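Local coordinates for protein-glutamine gamma-glutamyltransferase (Pseudomonas aeruginosa PAO1, PDB 6G49) that displays transglutaminase activity in vitro, joining protein glutamine and lysine side chains, through its periplasmic domain, and is critical for bacterial viability, perhaps through a role in the cell wall, at residues T77-D82 with P170-R175; P105-D110 with F122-A127; Q202-A207 with F252-A257. All blocks are in the same frame, centred on the assembly; numbering follows the deposited sequence. Where two conformers were deposited one is given.

Contact 1 of 3, residues T77-D82 with P170-R175; sequences TMERFD and PRTRWR
Glu79 reaches from the break in strand 72-81 to Arg175 at the end of helix 170-175, and the two residues account for most of the surface buried here. At the root, Glu79 CB lies against the aliphatic part of the arginine, 3.9 Å from Arg175 CD. Glu79 CG turns anti to its carbonyl carbon (chi1 -71°), and the extended chain beyond it carries the carboxylate across Arg175. The carboxyl carbon, Glu79 CD, then sits 3.5 Å from Arg175 CD, so the arginine methylene packs against the carboxylate carbon as well. At the tip, Glu79 OE1 receives Arg175 NH1 at 3.2 Å in a salt bridge that is also a bent hydrogen bond (N-H...O 140°). The nitrogen approaches from above the carboxylate plane, and the two flat groups stand 82° apart, which rules out a coplanar, two-pronged pairing.

Segment 77-82 continues the strand from Thr77 and Met78 through a classic beta bulge, in which Glu79 and Arg80 both face Ala87. Beside this irregularity, the CB of Glu79 points toward the helix.

Further partners grip both carboxylate oxygens. Gln91 NE2 also bonds to Glu79 OE1, whereas Glu79 OE2 forms a second salt bridge, with Arg262, and is bonded by Asn176. A water donates to Glu79 OE2 at 2.7 Å and weakly accepts from Arg175 NH1 at 3.3 Å, giving a second, indirect link between the side chains. Arg175, its chain bent at chi3, also donates from NH1 to the carbonyl of Pro90. With two arginines close to it, the buried Glu79 carboxylate is probably kept ionised. Thr172, one helical turn before Arg175, merely borders the group, its CG2 4.5 Å from Glu79 OE2.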
loop_
_atom_site.group_PDB
_atom_site.type_symbol
_atom_site.label_atom_id
_atom_site.label_comp_id
_atom_site.label_asym_id
_atom_site.label_seq_id
_atom_site.Cartn_x
_atom_site.Cartn_y
_atom_site.Cartn_z
ATOM N N THR A 77 -3.778 5.859 1.366
ATOM C CA THR A 77 -2.909 6.036 0.207
ATOM C C THR A 77 -2.149 7.331 0.356
ATOM O O THR A 77 -2.604 8.285 1.014
ATOM C CB THR A 77 -3.590 6.029 -1.174
ATOM O OG1 THR A 77 -4.177 7.315 -1.451
ATOM C CG2 THR A 77 -4.591 4.909 -1.324
ATOM N N MET A 78 -0.968 7.334 -0.272
ATOM C CA MET A 78 -0.098 8.500 -0.329
ATOM C C MET A 78 0.120 8.834 -1.807
ATOM O O MET A 78 0.739 8.069 -2.533
ATOM C CB MET A 78 1.207 8.176 0.392
ATOM C CG MET A 78 0.958 7.905 1.888
ATOM S SD MET A 78 2.517 7.612 2.760
ATOM C CE MET A 78 1.842 7.079 4.324
ATOM N N GLU A 79 -0.427 9.983 -2.211
ATOM C CA GLU A 79 -0.464 10.402 -3.598
ATOM C C GLU A 79 0.505 11.522 -3.920
ATOM O O GLU A 79 0.587 11.890 -5.115
ATOM C CB GLU A 79 -1.896 10.815 -3.953
ATOM C CG GLU A 79 -2.854 9.641 -4.041
ATOM C CD GLU A 79 -4.324 10.027 -4.069
ATOM O OE1 GLU A 79 -4.730 10.703 -3.140
ATOM O OE2 GLU A 79 -5.004 9.610 -5.031
ATOM N N ARG A 80 1.156 12.119 -2.950
ATOM C CA ARG A 80 2.047 13.265 -3.175
ATOM C C ARG A 80 3.479 12.803 -2.915
ATOM O O ARG A 80 3.739 12.195 -1.900
ATOM C CB ARG A 80 1.758 14.383 -2.180
ATOM C CG ARG A 80 0.381 14.966 -2.424
ATOM C CD ARG A 80 0.126 16.069 -1.442
ATOM N NE ARG A 80 -0.987 16.861 -1.894
ATOM C CZ ARG A 80 -1.676 17.682 -1.107
ATOM N NH1 ARG A 80 -1.367 17.758 0.178
ATOM N NH2 ARG A 80 -2.668 18.399 -1.620
ATOM N N PHE A 81 4.365 13.045 -3.867
ATOM C CA PHE A 81 5.773 12.754 -3.667
ATOM C C PHE A 81 6.590 14.021 -3.834
ATOM O O PHE A 81 6.536 14.612 -4.918
ATOM C CB PHE A 81 6.272 11.725 -4.670
ATOM C CG PHE A 81 7.714 11.358 -4.462
ATOM C CD1 PHE A 81 8.128 10.816 -3.251
ATOM C CD2 PHE A 81 8.641 11.566 -5.471
ATOM C CE1 PHE A 81 9.464 10.510 -3.034
ATOM C CE2 PHE A 81 9.969 11.242 -5.263
ATOM C CZ PHE A 81 10.359 10.648 -4.074
ATOM N N ASP A 82 7.390 14.394 -2.820
ATOM C CA ASP A 82 8.114 15.703 -2.840
ATOM C C ASP A 82 9.592 15.529 -3.131
ATOM O O ASP A 82 10.324 16.490 -3.033
ATOM C CB ASP A 82 7.903 16.498 -1.557
ATOM C CG ASP A 82 8.576 15.910 -0.337
ATOM O OD1 ASP A 82 9.254 14.900 -0.478
ATOM O OD2 ASP A 82 8.416 16.508 0.720
ATOM N N PRO A 170 -10.705 13.128 -13.733
ATOM C CA PRO A 170 -9.489 13.803 -14.237
ATOM C C PRO A 170 -8.567 14.393 -13.182
ATOM O O PRO A 170 -7.366 14.348 -13.396
ATOM C CB PRO A 170 -10.065 14.886 -15.197
ATOM C CG PRO A 170 -11.453 15.068 -14.691
ATOM C CD PRO A 170 -11.933 13.689 -14.307
ATOM N N ARG A 171 -9.108 14.866 -12.064
ATOM C CA ARG A 171 -8.300 15.400 -10.981
ATOM C C ARG A 171 -7.481 14.265 -10.346
ATOM O O ARG A 171 -6.319 14.474 -10.032
ATOM C CB ARG A 171 -9.144 16.099 -9.929
ATOM C CG ARG A 171 -9.802 17.387 -10.403
ATOM C CD ARG A 171 -10.900 17.789 -9.420
ATOM N NE ARG A 171 -11.852 16.716 -9.220
ATOM C CZ ARG A 171 -12.938 16.781 -8.447
ATOM N NH1 ARG A 171 -13.174 17.864 -7.730
ATOM N NH2 ARG A 171 -13.777 15.758 -8.394
ATOM N N THR A 172 -8.121 13.115 -10.141
ATOM C CA THR A 172 -7.437 11.944 -9.560
ATOM C C THR A 172 -6.314 11.450 -10.479
ATOM O O THR A 172 -5.200 11.133 -10.072
ATOM C CB THR A 172 -8.432 10.821 -9.277
ATOM O OG1 THR A 172 -9.415 11.415 -8.432
ATOM C CG2 THR A 172 -7.755 9.700 -8.528
ATOM N N ARG A 173 -6.618 11.395 -11.770
ATOM C CA ARG A 173 -5.634 11.041 -12.777
ATOM C C ARG A 173 -4.425 11.991 -12.714
ATOM O O ARG A 173 -3.279 11.533 -12.691
ATOM C CB ARG A 173 -6.273 10.980 -14.160
ATOM C CG ARG A 173 -5.414 10.352 -15.231
ATOM C CD ARG A 173 -6.223 10.277 -16.549
ATOM N NE ARG A 173 -5.633 9.473 -17.555
ATOM C CZ ARG A 173 -6.364 9.001 -18.567
ATOM N NH1 ARG A 173 -7.664 9.260 -18.601
ATOM N NH2 ARG A 173 -5.794 8.269 -19.479
ATOM N N TRP A 174 -4.676 13.311 -12.736
ATOM C CA TRP A 174 -3.647 14.292 -12.729
ATOM C C TRP A 174 -2.789 14.172 -11.469
ATOM O O TRP A 174 -1.537 14.237 -11.508
ATOM C CB TRP A 174 -4.226 15.706 -12.858
ATOM C CG TRP A 174 -3.251 16.745 -13.284
ATOM C CD1 TRP A 174 -2.552 17.664 -12.566
ATOM C CD2 TRP A 174 -2.844 16.924 -14.650
ATOM N NE1 TRP A 174 -1.734 18.389 -13.408
ATOM C CE2 TRP A 174 -1.863 17.930 -14.668
ATOM C CE3 TRP A 174 -3.244 16.312 -15.837
ATOM C CZ2 TRP A 174 -1.327 18.411 -15.879
ATOM C CZ3 TRP A 174 -2.704 16.772 -17.021
ATOM C CH2 TRP A 174 -1.754 17.793 -17.015
ATOM N N ARG A 175 -3.452 14.058 -10.324
ATOM C CA ARG A 175 -2.786 13.983 -9.024
ATOM C C ARG A 175 -1.825 12.780 -9.003
ATOM O O ARG A 175 -0.742 12.896 -8.433
ATOM C CB ARG A 175 -3.854 13.823 -7.943
ATOM C CG ARG A 175 -3.310 13.416 -6.587
ATOM C CD ARG A 175 -4.482 13.184 -5.647
ATOM N NE ARG A 175 -5.064 14.424 -5.214
ATOM C CZ ARG A 175 -5.931 14.533 -4.201
ATOM N NH1 ARG A 175 -6.340 13.420 -3.602
ATOM N NH2 ARG A 175 -6.284 15.747 -3.747
HETATM O O HOH W 1 -7.495 10.521 -4.668
#

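Contact 2 of 3, residues P105-D110 with F122-A127; sequences PELRYD and FALDVA
Tyr109 points its phenol at the backbone of Leu124: Leu124 N donates to Tyr109 OH over 2.8 Å, with an N-H...O angle of 142°. The same oxygen is packed by carbon, lying 3.5 Å from Leu124 CB and 3.6 Å from Ala123 CB. Leu124 CD1 also bridges two residues of the opposite segment, meeting Tyr109 CE1 at 4.1 Å and Leu107 CD1 at 3.8 Å. Leu107 and Tyr109 lie two apart on one strand, so both send their side chains to the same side.

The ring gets there because Tyr109 CG sits between the backbone N and the carbonyl carbon (chi1 52°). Ser158 OG, a direct partner from strand 152-158, is hydrogen-bonded to both Tyr109 OH and the carbonyl oxygen of Leu124, tying phenol and main chain to one hydroxyl. Farther out, Phe61 meets the tyrosine ring with the planes at about 40°.

The closest CA pair, Leu107 and Leu124, is 8.7 Å apart, too far for backbone pairing, and the two strands belong to different sheets, so side chains make the contact. Strand 107-113 lies in the six-stranded sheet, between 152-158 and 55-61, whereas 120-124 lies in the larger sheet beside 72-81, whose Trp73 touches Leu124. Just beyond, a cis peptide before Val126 accompanies the chain's passage into strand 127-129, which pairs with 152-158 at the edge of the six-stranded sheet.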
loop_
_atom_site.group_PDB
_atom_site.type_symbol
_atom_site.label_atom_id
_atom_site.label_comp_id
_atom_site.label_asym_id
_atom_site.label_seq_id
_atom_site.Cartn_x
_atom_site.Cartn_y
_atom_site.Cartn_z
ATOM N N PRO A 105 -16.269 -12.491 -4.176
ATOM C CA PRO A 105 -16.725 -12.899 -2.842
ATOM C C PRO A 105 -16.699 -11.717 -1.856
ATOM O O PRO A 105 -15.875 -10.821 -2.010
ATOM C CB PRO A 105 -15.735 -14.005 -2.466
ATOM C CG PRO A 105 -14.507 -13.748 -3.293
ATOM C CD PRO A 105 -14.956 -13.017 -4.539
ATOM N N GLU A 106 -17.640 -11.712 -0.909
ATOM C CA GLU A 106 -17.694 -10.779 0.210
ATOM C C GLU A 106 -17.022 -11.464 1.397
ATOM O O GLU A 106 -17.410 -12.566 1.757
ATOM C CB GLU A 106 -19.130 -10.395 0.539
ATOM C CG GLU A 106 -19.308 -9.428 1.695
ATOM C CD GLU A 106 -20.760 -9.217 2.112
ATOM O OE1 GLU A 106 -21.619 -9.725 1.402
ATOM O OE2 GLU A 106 -21.033 -8.536 3.115
ATOM N N LEU A 107 -16.025 -10.808 2.015
ATOM C CA LEU A 107 -15.350 -11.339 3.212
ATOM C C LEU A 107 -15.861 -10.506 4.388
ATOM O O LEU A 107 -15.872 -9.292 4.357
ATOM C CB LEU A 107 -13.826 -11.205 3.135
ATOM C CG LEU A 107 -13.115 -11.909 1.991
ATOM C CD1 LEU A 107 -11.609 -11.688 2.066
ATOM C CD2 LEU A 107 -13.417 -13.391 2.002
ATOM N N ARG A 108 -16.318 -11.183 5.435
ATOM C CA ARG A 108 -16.915 -10.551 6.599
ATOM C C ARG A 108 -16.074 -10.864 7.833
ATOM O O ARG A 108 -15.628 -12.002 8.083
ATOM C CB ARG A 108 -18.347 -11.048 6.830
ATOM C CG ARG A 108 -19.314 -10.652 5.725
ATOM C CD ARG A 108 -20.756 -10.989 6.134
ATOM N NE ARG A 108 -21.762 -10.401 5.249
ATOM C CZ ARG A 108 -22.571 -11.093 4.445
ATOM N NH1 ARG A 108 -22.569 -12.416 4.474
ATOM N NH2 ARG A 108 -23.383 -10.457 3.615
ATOM N N TYR A 109 -15.760 -9.808 8.593
ATOM C CA TYR A 109 -14.896 -9.960 9.705
ATOM C C TYR A 109 -15.098 -8.812 10.692
ATOM O O TYR A 109 -15.573 -7.760 10.330
ATOM C CB TYR A 109 -13.418 -10.110 9.289
ATOM C CG TYR A 109 -12.913 -9.023 8.343
ATOM C CD1 TYR A 109 -13.151 -9.103 6.988
ATOM C CD2 TYR A 109 -12.240 -7.881 8.815
ATOM C CE1 TYR A 109 -12.736 -8.100 6.114
ATOM C CE2 TYR A 109 -11.769 -6.908 7.938
ATOM C CZ TYR A 109 -12.040 -7.006 6.587
ATOM O OH TYR A 109 -11.589 -6.042 5.706
ATOM N N ASP A 110 -14.676 -9.036 11.938
ATOM C CA ASP A 110 -14.711 -8.020 12.933
ATOM C C ASP A 110 -13.269 -7.640 13.318
ATOM O O ASP A 110 -12.373 -8.475 13.314
ATOM C CB ASP A 110 -15.416 -8.534 14.171
ATOM C CG ASP A 110 -16.872 -8.880 13.920
ATOM O OD1 ASP A 110 -17.459 -8.289 12.963
ATOM O OD2 ASP A 110 -17.371 -9.675 14.740
ATOM N N PHE A 122 -8.439 0.184 9.498
ATOM C CA PHE A 122 -7.740 -0.790 8.687
ATOM C C PHE A 122 -8.729 -1.811 8.122
ATOM O O PHE A 122 -9.594 -2.320 8.865
ATOM C CB PHE A 122 -6.687 -1.496 9.530
ATOM C CG PHE A 122 -5.833 -0.581 10.353
ATOM C CD1 PHE A 122 -5.146 0.456 9.751
ATOM C CD2 PHE A 122 -5.792 -0.681 11.739
ATOM C CE1 PHE A 122 -4.448 1.362 10.510
ATOM C CE2 PHE A 122 -4.976 0.159 12.466
ATOM C CZ PHE A 122 -4.292 1.177 11.849
ATOM N N ALA A 123 -8.599 -2.173 6.851
ATOM C CA ALA A 123 -9.500 -3.152 6.266
ATOM C C ALA A 123 -8.948 -3.621 4.935
ATOM O O ALA A 123 -8.291 -2.843 4.216
ATOM C CB ALA A 123 -10.870 -2.540 6.044
ATOM N N LEU A 124 -9.319 -4.840 4.540
ATOM C CA LEU A 124 -9.038 -5.322 3.181
ATOM C C LEU A 124 -9.868 -4.507 2.184
ATOM O O LEU A 124 -11.035 -4.178 2.385
ATOM C CB LEU A 124 -9.429 -6.795 3.044
ATOM C CG LEU A 124 -8.866 -7.770 4.066
ATOM C CD1 LEU A 124 -9.491 -9.130 3.829
ATOM C CD2 LEU A 124 -7.330 -7.884 4.002
ATOM N N ASP A 125 -9.221 -4.147 1.070
ATOM C CA ASP A 125 -9.903 -3.429 -0.014
ATOM C C ASP A 125 -10.941 -4.376 -0.645
ATOM O O ASP A 125 -10.770 -5.579 -0.616
ATOM C CB ASP A 125 -8.847 -2.964 -1.039
ATOM C CG ASP A 125 -9.217 -1.784 -1.913
ATOM O OD1 ASP A 125 -9.890 -0.882 -1.428
ATOM O OD2 ASP A 125 -8.761 -1.772 -3.088
ATOM N N VAL A 126 -12.082 -3.841 -1.171
ATOM C CA VAL A 126 -12.677 -2.564 -0.908
ATOM C C VAL A 126 -13.635 -2.780 0.274
ATOM O O VAL A 126 -14.484 -3.704 0.228
ATOM C CB VAL A 126 -13.454 -2.042 -2.125
ATOM C CG1 VAL A 126 -14.301 -0.845 -1.765
ATOM C CG2 VAL A 126 -12.499 -1.683 -3.253
ATOM N N ALA A 127 -13.532 -1.921 1.272
ATOM C CA ALA A 127 -14.205 -2.141 2.539
ATOM C C ALA A 127 -15.450 -1.274 2.690
ATOM O O ALA A 127 -15.538 -0.124 2.264
ATOM C CB ALA A 127 -13.296 -1.858 3.705
#

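Contact 3 of 3, residues Q202-A207 with F252-A257; sequences QALVAA and FVLRAA
Leu254 pushes one methyl, CD2, against the neighbouring pair Leu204 and Val205 on helix 201-214. This methyl is the bump of the contact: it comes to 3.7 Å from Val205 CG2 and 3.9 Å from Leu204 CD2, filling the dip between those two side chains. The CB of Leu254 leaves its helix at an angle to the other segment, but with CG anti to the carbonyl carbon (chi1 -68°) the branch end swings across to meet it.

Leu204 supplies the second bump. Its fork spans Leu254 and Ala257, the latter just beyond the end of helix 243-256: CD2 lies beside Leu254, while CD1 rests on the single methyl of Ala257, 3.8 Å from its CB. Leu204 and Leu254 lie side by side, pointing opposite ways, whereas Val205 meets Leu254 obliquely. The closest CA pair, Val205 and Leu254, is 7.6 Å apart.

Tyr292 of strand 286-294 touches both Val205 and Leu254, and Leu194 of helix 185-197 packs on Leu204. Helix 243-256 begins with Cys243, the nucleophile by similarity, as in the transglutaminase-like and papain-like core, so this packing lies toward the far end of the nucleophile's helix.

All four touching residues are buried, and every contact is carbon on carbon, with no hydrogen bond between the segments. The contact therefore rests on van der Waals fit and probably on exclusion of water, with no directional bond fixing the two segments to each other.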
loop_
_atom_site.group_PDB
_atom_site.type_symbol
_atom_site.label_atom_id
_atom_site.label_comp_id
_atom_site.label_asym_id
_atom_site.label_seq_id
_atom_site.Cartn_x
_atom_site.Cartn_y
_atom_site.Cartn_z
ATOM N N GLN A 202 0.050 -2.992 -18.333
ATOM C CA GLN A 202 0.257 -4.261 -17.647
ATOM C C GLN A 202 1.620 -4.873 -17.978
ATOM O O GLN A 202 2.331 -5.405 -17.122
ATOM C CB GLN A 202 -0.863 -5.253 -17.933
ATOM C CG GLN A 202 -1.864 -5.270 -16.795
ATOM C CD GLN A 202 -3.007 -6.224 -17.026
ATOM O OE1 GLN A 202 -2.838 -7.310 -17.582
ATOM N NE2 GLN A 202 -4.184 -5.806 -16.594
ATOM N N ALA A 203 2.029 -4.752 -19.241
ATOM C CA ALA A 203 3.330 -5.158 -19.676
ATOM C C ALA A 203 4.445 -4.309 -19.064
ATOM O O ALA A 203 5.558 -4.854 -18.775
ATOM C CB ALA A 203 3.401 -5.072 -21.203
ATOM N N LEU A 204 4.228 -2.992 -18.919
ATOM C CA LEU A 204 5.263 -2.177 -18.363
ATOM C C LEU A 204 5.458 -2.563 -16.868
ATOM O O LEU A 204 6.596 -2.671 -16.375
ATOM C CB LEU A 204 4.873 -0.711 -18.535
ATOM C CG LEU A 204 6.001 0.286 -18.358
ATOM C CD1 LEU A 204 5.749 1.571 -19.110
ATOM C CD2 LEU A 204 6.267 0.613 -16.873
ATOM N N VAL A 205 4.342 -2.669 -16.158
ATOM C CA VAL A 205 4.358 -3.067 -14.736
ATOM C C VAL A 205 5.109 -4.399 -14.606
ATOM O O VAL A 205 5.979 -4.573 -13.728
ATOM C CB VAL A 205 2.931 -3.160 -14.199
ATOM C CG1 VAL A 205 2.895 -3.931 -12.867
ATOM C CG2 VAL A 205 2.382 -1.753 -14.037
ATOM N N ALA A 206 4.781 -5.373 -15.453
ATOM C CA ALA A 206 5.504 -6.689 -15.396
ATOM C C ALA A 206 7.005 -6.536 -15.620
ATOM O O ALA A 206 7.792 -7.176 -14.923
ATOM C CB ALA A 206 4.885 -7.663 -16.383
ATOM N N ALA A 207 7.426 -5.679 -16.553
ATOM C CA ALA A 207 8.824 -5.499 -16.840
ATOM C C ALA A 207 9.531 -4.873 -15.623
ATOM O O ALA A 207 10.681 -5.247 -15.254
ATOM C CB ALA A 207 9.000 -4.663 -18.092
ATOM N N PHE A 252 7.092 5.891 -8.399
ATOM C CA PHE A 252 7.849 6.946 -9.108
ATOM C C PHE A 252 8.007 6.589 -10.577
ATOM O O PHE A 252 7.672 7.409 -11.461
ATOM C CB PHE A 252 9.199 7.184 -8.460
ATOM C CG PHE A 252 9.986 8.285 -9.108
ATOM C CD1 PHE A 252 10.626 8.080 -10.316
ATOM C CD2 PHE A 252 10.058 9.508 -8.493
ATOM C CE1 PHE A 252 11.315 9.121 -10.925
ATOM C CE2 PHE A 252 10.758 10.566 -9.095
ATOM C CZ PHE A 252 11.402 10.349 -10.297
ATOM N N VAL A 253 8.530 5.391 -10.851
ATOM C CA VAL A 253 8.839 4.994 -12.223
ATOM C C VAL A 253 7.558 4.900 -13.033
ATOM O O VAL A 253 7.504 5.360 -14.180
ATOM C CB VAL A 253 9.662 3.696 -12.288
ATOM C CG1 VAL A 253 9.852 3.218 -13.726
ATOM C CG2 VAL A 253 10.987 3.920 -11.639
ATOM N N LEU A 254 6.465 4.373 -12.440
ATOM C CA LEU A 254 5.177 4.289 -13.166
ATOM C C LEU A 254 4.675 5.689 -13.529
ATOM O O LEU A 254 4.265 5.913 -14.702
ATOM C CB LEU A 254 4.143 3.510 -12.351
ATOM C CG LEU A 254 4.402 2.019 -12.155
ATOM C CD1 LEU A 254 3.330 1.428 -11.277
ATOM C CD2 LEU A 254 4.507 1.247 -13.460
ATOM N N ARG A 255 4.726 6.624 -12.612
ATOM C CA ARG A 255 4.245 7.943 -12.883
ATOM C C ARG A 255 5.113 8.581 -13.965
ATOM O O ARG A 255 4.566 9.309 -14.862
ATOM C CB ARG A 255 4.346 8.839 -11.669
ATOM C CG ARG A 255 3.328 8.504 -10.586
ATOM C CD ARG A 255 3.281 9.576 -9.540
ATOM N NE ARG A 255 2.227 9.298 -8.544
ATOM C CZ ARG A 255 1.813 10.092 -7.598
ATOM N NH1 ARG A 255 2.375 11.276 -7.367
ATOM N NH2 ARG A 255 0.741 9.703 -6.869
ATOM N N ALA A 256 6.424 8.354 -13.902
ATOM C CA ALA A 256 7.346 8.949 -14.902
ATOM C C ALA A 256 7.107 8.326 -16.274
ATOM O O ALA A 256 7.458 8.993 -17.293
ATOM C CB ALA A 256 8.772 8.858 -14.462
ATOM N N ALA A 257 6.550 7.133 -16.359
ATOM C CA ALA A 257 6.203 6.457 -17.599
ATOM C C ALA A 257 4.774 6.810 -18.060
ATOM O O ALA A 257 4.277 6.212 -18.985
ATOM C CB ALA A 257 6.289 4.969 -17.445
#

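Overall arrangement
From the N terminus, strand 72-81 supplies the first half of contact 1, and the chain must run on to helix 170-175 to complete it. Within that long excursion, which is rich in strands and has no helix, contact 2 opens and closes, joining the two sheets. Contact 3 follows in series, bringing helix 201-214 against helix 243-256 in the transglutaminase-like part. Contacts 1 and 3 meet directly: Glu79 O lies 2.8 Å from Arg255 NH2, a probable hydrogen bond, and Phe81 packs on Phe252. Contact 2 stands apart, its centre about 28 Å from that of contact 3, yet it shares the larger sheet with contact 1.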